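Local coordinates for protein L-threonine 3-dehydrogenase (Clostridioides difficile, PDB 7OL1) that probably oxidises L-threonine at its C3 hydroxyl as an NAD-dependent dehydrogenase of the short-chain, epimerase-like family, at residues N113-G118 against G164-S169. Numbering follows the deposited sequence.
Sequences NLNMNG and GVTKVS
N115 reaches T166 through ND2, which donates to OG1 at 3.1 Å; the N-H...O angle of 173° and an acceptor in the amide plane mark a nearly straight bond. T166 OG1 lies between its own backbone N and carbonyl carbon, where it also hydrogen-bonds to Y163 O, three residues earlier in the same helix. The other amide atom, OD1, accepts a hydrogen bond from L99 N, and the two bonds together fix the rotation of the amide. M116 fills the next level. Its first two torsions carry SD to 3.8 Å from T166 CB, and the bend at chi3 (-55°) turns CE to 3.5 Å from S169 CB. The two segments bury 211 Å² in all, with their axes 9.7 Å apart at closest approach. On the looser side, partly exposed N113 and N117 make no contact with 164-169; N117 ND2 hydrogen-bonds to N113 OD1. The M116-S169 side is instead covered by the second subunit, whose S169 OG hydrogen-bonds to S169 OG and whose W112 packs on M116. The helices run nearly parallel (7°) on the Rossmann-type domain: helix 108-129 leads to strand 132-138, whose T135 and S137 K167 touches, and helix 162-181 to the adjacent parallel strand 184-194.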
ATOM      1  N   ASN A 113       6.194  -4.196  11.024  1.00 61.81           N
ATOM      2  CA  ASN A 113       5.479  -5.138  11.928  1.00 61.00           C
ATOM      3  C   ASN A 113       4.470  -4.356  12.778  1.00 49.53           C
ATOM      4  O   ASN A 113       3.249  -4.674  12.730  1.00 49.54           O
ATOM      5  CB  ASN A 113       6.413  -5.981  12.805  1.00 70.71           C
ATOM      6  CG  ASN A 113       5.663  -6.707  13.917  1.00 75.72           C
ATOM      7  OD1 ASN A 113       4.720  -7.457  13.661  1.00 78.06           O
ATOM      8  ND2 ASN A 113       6.033  -6.467  15.169  1.00 70.15           N
ATOM      9  N   LEU A 114       4.932  -3.346  13.510  1.00 45.49           N
ATOM     10  CA  LEU A 114       4.031  -2.604  14.433  1.00 44.78           C
ATOM     11  C   LEU A 114       2.928  -1.937  13.621  1.00 45.11           C
ATOM     12  O   LEU A 114       1.781  -2.040  14.038  1.00 46.04           O
ATOM     13  CB  LEU A 114       4.778  -1.562  15.271  1.00 44.70           C
ATOM     14  CG  LEU A 114       3.864  -0.686  16.150  1.00 48.71           C
ATOM     15  CD1 LEU A 114       3.058  -1.514  17.112  1.00 46.38           C
ATOM     16  CD2 LEU A 114       4.667   0.341  16.930  1.00 53.44           C
ATOM     17  N   ASN A 115       3.270  -1.249  12.523  1.00 53.13           N
ATOM     18  CA  ASN A 115       2.333  -0.299  11.855  1.00 51.85           C
ATOM     19  C   ASN A 115       1.283  -1.113  11.107  1.00 48.90           C
ATOM     20  O   ASN A 115       0.125  -0.653  11.056  1.00 59.42           O
ATOM     21  CB  ASN A 115       3.032   0.731  10.962  1.00 54.49           C
ATOM     22  CG  ASN A 115       3.926   1.689  11.730  1.00 58.41           C
ATOM     23  OD1 ASN A 115       4.091   1.561  12.938  1.00 56.19           O
ATOM     24  ND2 ASN A 115       4.526   2.648  11.042  1.00 58.26           N
ATOM     25  N   MET A 116       1.654  -2.300  10.629  1.00 42.61           N
ATOM     26  CA  MET A 116       0.766  -3.121   9.768  1.00 44.66           C
ATOM     27  C   MET A 116       0.124  -4.273  10.561  1.00 46.92           C
ATOM     28  O   MET A 116      -1.094  -4.432  10.440  1.00 51.40           O
ATOM     29  CB  MET A 116       1.556  -3.608   8.552  1.00 43.96           C
ATOM     30  CG  MET A 116       2.189  -2.451   7.779  1.00 49.35           C
ATOM     31  SD  MET A 116       0.972  -1.182   7.217  1.00 52.11           S
ATOM     32  CE  MET A 116      -0.129  -2.266   6.310  1.00 41.66           C
ATOM     33  N   ASN A 117       0.861  -5.020  11.385  1.00 46.90           N
ATOM     34  CA  ASN A 117       0.240  -6.109  12.177  1.00 46.11           C
ATOM     35  C   ASN A 117      -0.603  -5.445  13.265  1.00 46.65           C
ATOM     36  O   ASN A 117      -1.742  -5.943  13.563  1.00 41.24           O
ATOM     37  CB  ASN A 117       1.256  -7.136  12.671  1.00 46.61           C
ATOM     38  CG  ASN A 117       1.944  -7.816  11.500  1.00 56.20           C
ATOM     39  OD1 ASN A 117       1.319  -8.239  10.507  1.00 55.95           O
ATOM     40  ND2 ASN A 117       3.255  -7.907  11.605  1.00 55.09           N
ATOM     41  N   GLY A 118      -0.124  -4.337  13.823  1.00 41.70           N
ATOM     42  CA  GLY A 118      -0.957  -3.610  14.805  1.00 45.00           C
ATOM     43  C   GLY A 118      -2.298  -3.254  14.177  1.00 50.66           C
ATOM     44  O   GLY A 118      -3.336  -3.566  14.770  1.00 47.31           O
ATOM     45  N   GLY A 164       5.938   6.156   5.322  1.00 54.34           N
ATOM     46  CA  GLY A 164       4.996   6.475   4.231  1.00 49.89           C
ATOM     47  C   GLY A 164       4.382   5.226   3.634  1.00 46.27           C
ATOM     48  O   GLY A 164       3.155   5.139   3.464  1.00 54.05           O
ATOM     49  N   VAL A 165       5.199   4.247   3.323  1.00 42.32           N
ATOM     50  CA  VAL A 165       4.655   3.003   2.718  1.00 43.09           C
ATOM     51  C   VAL A 165       3.603   2.398   3.652  1.00 45.86           C
ATOM     52  O   VAL A 165       2.625   1.842   3.137  1.00 41.50           O
ATOM     53  CB  VAL A 165       5.803   2.024   2.467  1.00 46.13           C
ATOM     54  CG1 VAL A 165       5.302   0.615   2.149  1.00 46.64           C
ATOM     55  CG2 VAL A 165       6.725   2.577   1.393  1.00 44.03           C
ATOM     56  N   THR A 166       3.832   2.429   4.972  1.00 47.43           N
ATOM     57  CA  THR A 166       2.929   1.764   5.937  1.00 47.91           C
ATOM     58  C   THR A 166       1.615   2.555   5.925  1.00 49.70           C
ATOM     59  O   THR A 166       0.559   1.903   5.897  1.00 56.22           O
ATOM     60  CB  THR A 166       3.545   1.551   7.331  1.00 51.79           C
ATOM     61  OG1 THR A 166       3.842   2.762   8.020  1.00 48.21           O
ATOM     62  CG2 THR A 166       4.825   0.752   7.297  1.00 53.65           C
ATOM     63  N   LYS A 167       1.675   3.886   5.814  1.00 46.60           N
ATOM     64  CA  LYS A 167       0.477   4.774   5.796  1.00 48.60           C
ATOM     65  C   LYS A 167      -0.348   4.567   4.502  1.00 50.97           C
ATOM     66  O   LYS A 167      -1.631   4.446   4.568  1.00 53.76           O
ATOM     67  CB  LYS A 167       0.939   6.200   6.080  1.00 47.80           C
ATOM     68  CG  LYS A 167       1.432   6.410   7.511  1.00 56.38           C
ATOM     69  CD  LYS A 167       0.416   6.029   8.607  1.00 64.21           C
ATOM     70  CE  LYS A 167       0.484   4.586   9.101  1.00 72.73           C
ATOM     71  NZ  LYS A 167      -0.693   4.199   9.915  1.00 67.76           N
ATOM     72  N   VAL A 168       0.299   4.375   3.364  1.00 39.89           N
ATOM     73  CA  VAL A 168      -0.489   4.096   2.138  1.00 43.36           C
ATOM     74  C   VAL A 168      -1.117   2.715   2.254  1.00 41.19           C
ATOM     75  O   VAL A 168      -2.303   2.596   1.928  1.00 49.97           O
ATOM     76  CB  VAL A 168       0.348   4.215   0.855  1.00 42.89           C
ATOM     77  CG1 VAL A 168      -0.486   3.808  -0.350  1.00 38.62           C
ATOM     78  CG2 VAL A 168       0.936   5.605   0.729  1.00 45.78           C
ATOM     79  N   SER A 169      -0.317   1.697   2.577  1.00 49.36           N
ATOM     80  CA  SER A 169      -0.779   0.291   2.764  1.00 52.59           C
ATOM     81  C   SER A 169      -1.983   0.283   3.706  1.00 46.28           C
ATOM     82  O   SER A 169      -2.979  -0.405   3.404  1.00 50.04           O
ATOM     83  CB  SER A 169       0.307  -0.587   3.299  1.00 55.56           C
ATOM     84  OG  SER A 169       1.307  -0.788   2.323  1.00 67.57           O
TER